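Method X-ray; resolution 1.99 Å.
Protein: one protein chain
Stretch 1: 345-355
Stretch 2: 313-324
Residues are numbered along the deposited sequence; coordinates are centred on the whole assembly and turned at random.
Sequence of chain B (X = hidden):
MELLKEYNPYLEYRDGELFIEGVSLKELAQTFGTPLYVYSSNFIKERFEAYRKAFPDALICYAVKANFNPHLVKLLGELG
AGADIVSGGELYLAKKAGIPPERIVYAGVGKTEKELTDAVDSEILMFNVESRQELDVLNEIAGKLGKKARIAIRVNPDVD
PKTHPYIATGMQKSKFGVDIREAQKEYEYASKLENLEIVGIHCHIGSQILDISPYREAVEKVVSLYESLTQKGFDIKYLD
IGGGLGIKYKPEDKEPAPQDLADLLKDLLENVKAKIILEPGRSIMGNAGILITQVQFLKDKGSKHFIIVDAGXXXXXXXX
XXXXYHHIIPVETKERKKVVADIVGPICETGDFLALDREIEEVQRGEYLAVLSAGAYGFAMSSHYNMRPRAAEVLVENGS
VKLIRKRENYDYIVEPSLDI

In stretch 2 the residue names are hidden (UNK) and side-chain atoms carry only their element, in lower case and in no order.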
# COMPACT_ATOMS: atom_id res chain seq x y z
N GLY B 345 -10.30 -8.52 -6.71
CA GLY B 345 -8.97 -8.84 -7.22
C GLY B 345 -8.42 -10.15 -6.70
O GLY B 345 -9.14 -10.93 -6.09
N PRO B 346 -7.11 -10.38 -6.94
CA PRO B 346 -6.42 -11.62 -6.61
C PRO B 346 -5.94 -11.70 -5.14
O PRO B 346 -5.61 -12.79 -4.67
CB PRO B 346 -5.20 -11.58 -7.56
CG PRO B 346 -4.89 -10.13 -7.68
CD PRO B 346 -6.22 -9.39 -7.57
N ILE B 347 -5.92 -10.56 -4.44
CA ILE B 347 -5.32 -10.50 -3.11
C ILE B 347 -6.15 -11.28 -2.08
O ILE B 347 -7.40 -11.27 -2.13
CB ILE B 347 -5.13 -9.04 -2.61
CG1 ILE B 347 -4.18 -8.24 -3.54
CG2 ILE B 347 -4.70 -9.02 -1.12
CD1 ILE B 347 -2.70 -8.69 -3.52
N CYS B 348 -5.45 -11.94 -1.15
CA CYS B 348 -6.11 -12.72 -0.12
C CYS B 348 -6.54 -11.83 1.06
O CYS B 348 -5.97 -11.89 2.18
CB CYS B 348 -5.21 -13.89 0.33
SG CYS B 348 -6.17 -15.27 0.97
N GLU B 349 -7.53 -10.98 0.78
CA GLU B 349 -8.20 -10.13 1.76
C GLU B 349 -9.66 -10.03 1.34
O GLU B 349 -9.95 -9.91 0.16
CB GLU B 349 -7.62 -8.71 1.77
CG GLU B 349 -6.18 -8.57 2.25
CD GLU B 349 -6.04 -8.62 3.77
OE1 GLU B 349 -7.02 -8.95 4.48
OE2 GLU B 349 -4.93 -8.31 4.25
N THR B 350 -10.57 -10.03 2.31
CA THR B 350 -11.99 -9.77 2.05
C THR B 350 -12.15 -8.36 1.48
O THR B 350 -13.00 -8.13 0.61
CB THR B 350 -12.83 -9.96 3.34
OG1 THR B 350 -12.67 -11.31 3.80
CG2 THR B 350 -14.31 -9.71 3.08
N GLY B 351 -11.27 -7.45 1.91
CA GLY B 351 -11.33 -6.05 1.48
C GLY B 351 -10.66 -5.74 0.15
O GLY B 351 -10.60 -4.58 -0.22
N ASP B 352 -10.16 -6.75 -0.55
CA ASP B 352 -9.56 -6.56 -1.87
C ASP B 352 -10.62 -6.55 -3.00
O ASP B 352 -10.93 -7.58 -3.60
CB ASP B 352 -8.53 -7.63 -2.17
CG ASP B 352 -8.01 -7.56 -3.63
OD1 ASP B 352 -7.78 -6.44 -4.16
OD2 ASP B 352 -7.83 -8.61 -4.26
N PHE B 353 -11.14 -5.37 -3.30
CA PHE B 353 -12.13 -5.22 -4.36
C PHE B 353 -11.82 -3.95 -5.14
O PHE B 353 -11.16 -3.06 -4.62
CB PHE B 353 -13.54 -5.14 -3.76
CG PHE B 353 -13.74 -4.01 -2.79
CD1 PHE B 353 -14.08 -2.74 -3.24
CD2 PHE B 353 -13.62 -4.22 -1.42
CE1 PHE B 353 -14.28 -1.70 -2.35
CE2 PHE B 353 -13.80 -3.19 -0.52
CZ PHE B 353 -14.14 -1.92 -0.98
N LEU B 354 -12.29 -3.89 -6.38
CA LEU B 354 -12.24 -2.67 -7.18
C LEU B 354 -13.60 -1.95 -7.21
O LEU B 354 -13.66 -0.74 -7.42
CB LEU B 354 -11.77 -2.99 -8.60
CG LEU B 354 -10.37 -3.62 -8.73
CD1 LEU B 354 -10.07 -3.90 -10.18
CD2 LEU B 354 -9.29 -2.72 -8.09
N ALA B 355 -14.69 -2.70 -7.04
CA ALA B 355 -16.06 -2.14 -6.98
C ALA B 355 -17.01 -3.14 -6.34
O ALA B 355 -16.84 -4.36 -6.50
CB ALA B 355 -16.56 -1.76 -8.38
N UNK B 313 -6.11 -4.60 -4.86
CA UNK B 313 -5.75 -3.48 -4.00
C UNK B 313 -4.25 -3.19 -4.04
O UNK B 313 -3.80 -2.09 -3.68
c UNK B 313 -6.24 -3.72 -2.57
c UNK B 313 -5.80 -3.67 0.69
s UNK B 313 -6.21 -5.19 -0.21
c UNK B 313 -5.50 -4.86 -1.85
N UNK B 314 -3.48 -4.20 -4.44
CA UNK B 314 -2.04 -4.07 -4.66
C UNK B 314 -1.71 -3.15 -5.83
O UNK B 314 -0.62 -2.57 -5.87
c UNK B 314 -2.01 -6.13 -6.17
c UNK B 314 -1.41 -5.45 -4.94
o UNK B 314 -3.22 -6.38 -6.26
n UNK B 314 -1.15 -6.47 -7.12
N UNK B 315 -2.65 -3.04 -6.77
CA UNK B 315 -2.49 -2.21 -7.99
C UNK B 315 -3.17 -0.86 -7.84
O UNK B 315 -2.62 0.17 -8.22
o UNK B 315 -1.12 -4.21 -9.86
o UNK B 315 -2.97 -5.31 -9.40
c UNK B 315 -3.05 -2.94 -9.22
c UNK B 315 -2.33 -4.25 -9.51
N UNK B 316 -4.39 -0.88 -7.28
CA UNK B 316 -5.18 0.34 -7.08
C UNK B 316 -5.88 0.18 -5.76
O UNK B 316 -6.79 -0.65 -5.62
c UNK B 316 -6.47 3.08 -7.98
c UNK B 316 -6.21 0.54 -8.21
c UNK B 316 -7.18 1.74 -8.10
c UNK B 316 -8.17 1.76 -9.28
N UNK B 317 -5.44 0.96 -4.78
CA UNK B 317 -5.87 0.74 -3.39
C UNK B 317 -7.11 1.56 -3.00
O UNK B 317 -7.71 1.31 -1.97
c UNK B 317 -4.87 0.25 -1.10
c UNK B 317 -3.57 0.25 -0.22
c UNK B 317 -4.49 2.55 -2.24
c UNK B 317 -4.69 1.03 -2.42
N UNK B 318 -7.48 2.55 -3.82
CA UNK B 318 -8.48 3.54 -3.41
C UNK B 318 -9.86 2.92 -3.04
O UNK B 318 -10.43 3.30 -2.01
n UNK B 318 -10.17 7.54 -5.96
c UNK B 318 -9.42 8.11 -5.02
n UNK B 318 -9.94 9.08 -4.28
c UNK B 318 -7.48 6.67 -5.57
c UNK B 318 -7.27 5.42 -4.70
c UNK B 318 -8.60 4.67 -4.44
n UNK B 318 -8.16 7.73 -4.82
N UNK B 319 -10.42 2.02 -3.89
CA UNK B 319 -11.70 1.38 -3.51
C UNK B 319 -11.62 0.69 -2.14
O UNK B 319 -12.46 0.95 -1.28
c UNK B 319 -11.25 1.00 -5.82
c UNK B 319 -10.00 1.57 -5.24
c UNK B 319 -11.93 0.36 -4.63
N UNK B 320 -10.59 -0.13 -1.93
CA UNK B 320 -10.42 -0.91 -0.70
C UNK B 320 -10.33 -0.04 0.55
O UNK B 320 -11.04 -0.29 1.53
c UNK B 320 -9.16 -1.78 -0.80
o UNK B 320 -9.02 -2.57 0.38
N UNK B 321 -9.48 0.98 0.53
CA UNK B 321 -9.21 1.74 1.75
C UNK B 321 -10.06 2.99 1.95
O UNK B 321 -10.18 3.47 3.09
c UNK B 321 -7.18 3.05 0.92
c UNK B 321 -6.88 0.73 1.95
c UNK B 321 -7.68 2.05 1.95
c UNK B 321 -5.77 3.59 1.19
N UNK B 322 -10.67 3.49 0.87
CA UNK B 322 -11.52 4.68 0.95
C UNK B 322 -12.99 4.44 0.58
O UNK B 322 -13.81 5.36 0.70
c UNK B 322 -7.29 6.66 -0.54
c UNK B 322 -9.05 6.57 1.60
c UNK B 322 -7.71 6.94 1.82
c UNK B 322 -9.51 6.23 0.33
c UNK B 322 -6.84 6.98 0.74
o UNK B 322 -5.52 7.36 0.92
c UNK B 322 -8.61 6.29 -0.73
c UNK B 322 -10.96 5.84 0.09
N UNK B 323 -13.31 3.22 0.15
CA UNK B 323 -14.58 2.90 -0.55
C UNK B 323 -14.80 3.83 -1.73
O UNK B 323 -15.93 4.22 -2.05
c UNK B 323 -17.08 2.32 -0.25
o UNK B 323 -17.05 1.50 -1.18
c UNK B 323 -15.80 2.87 0.42
n UNK B 323 -18.23 2.77 0.25
N UNK B 324 -13.69 4.19 -2.37
CA UNK B 324 -13.69 5.13 -3.47
C UNK B 324 -14.37 4.54 -4.69
O UNK B 324 -14.25 3.34 -4.96
c UNK B 324 -12.24 5.55 -3.82
O HOH W 1 -8.79 -1.41 -3.94
O HOH W 2 -14.98 1.62 -7.30

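Position 313 has four side-chain atoms in an unbranched run: two carbons, a sulfur and a last carbon. The sulfur lies 4.2 Å from CG of Glu349, and the second carbon lies 4.0 Å from CG1 of Ile347. A thioether chain is methionine, Met313. Its backbone N donates a hydrogen bond to OD1 of Asp352, 2.6 Å away.

Position 314 has two carbons, the second carrying one oxygen and one nitrogen. Its oxygen lies 3.4 Å from CG1 of Ile347 and 4.3 Å from CG of Pro346. Both are packing contacts with carbon. A carboxamide on a short stem is Asn314.

Position 315 has two carbons, the second carrying two oxygens. It makes no contact with stretch 1. The carboxylate marks Asp315.

Position 316 has four carbons, forked at the second. Its CB is 4.5 Å from CD2 of Leu354, and its backbone O is 4.1 Å from the same CD2 methyl. The fork gives Leu316.

Position 317 also has four carbons, but the fork is at the first and one arm is two carbons long. Its CA-to-CB bond points away from stretch 1, and it does not touch it. This is Ile317.

Position 318 has three carbons, a nitrogen, then a carbon bearing two more nitrogens. Its end leads away from the contact. The guanidinium gives Arg318.

Position 319 has three carbons that close a ring onto the backbone N. Its CB is 3.9 Å from CE1 of Phe353, and the middle ring carbon of the three is 3.4 Å from the backbone O of Leu354. Only proline closes such a ring: Pro319.

Position 320 has one carbon and one oxygen. The oxygen donates a hydrogen bond to the backbone O of Gly351 at 2.6 Å. The CA of position 320 lies over one face of the Phe353 ring, 4.2 Å from the centroid, as a CH-pi contact. The side chain is that of a serine, Ser320.

Position 321 has four carbons, forked at the first, with one two-carbon arm. Its CA-to-CB bond points away from stretch 1. It is Ile321.

Position 322 has one carbon, then a six-carbon ring bearing an oxygen. It is exposed, and its CA-to-CB bond also points away. This phenol is Tyr322.

Position 323 has two carbons, the second with one oxygen and one nitrogen. The oxygen comes within 4.4 Å of CE1 of Phe353. This is Asn323, which leaves the helix with positive phi.

Position 324 has a single carbon and touches no residue of stretch 1. It is Ala324.

The contact combines two direct hydrogen bonds with apolar packing. Asp352 uses both carboxylate oxygens: OD1 accepts from Met313 N, while OD2 accepts from Ile347 N at 2.7 Å. One side chain thus ties its own loop to the other stretch. Water 1 donates to the backbone O atoms of Leu316 and Phe353 and accepts from Ser320 N. Water 2 donates to the backbone O atoms of Ala324 and Leu354. Together the stretches bury 539 Å², both sides summed.

Stretch 2 (313-324) MNDLIRPSIYNA
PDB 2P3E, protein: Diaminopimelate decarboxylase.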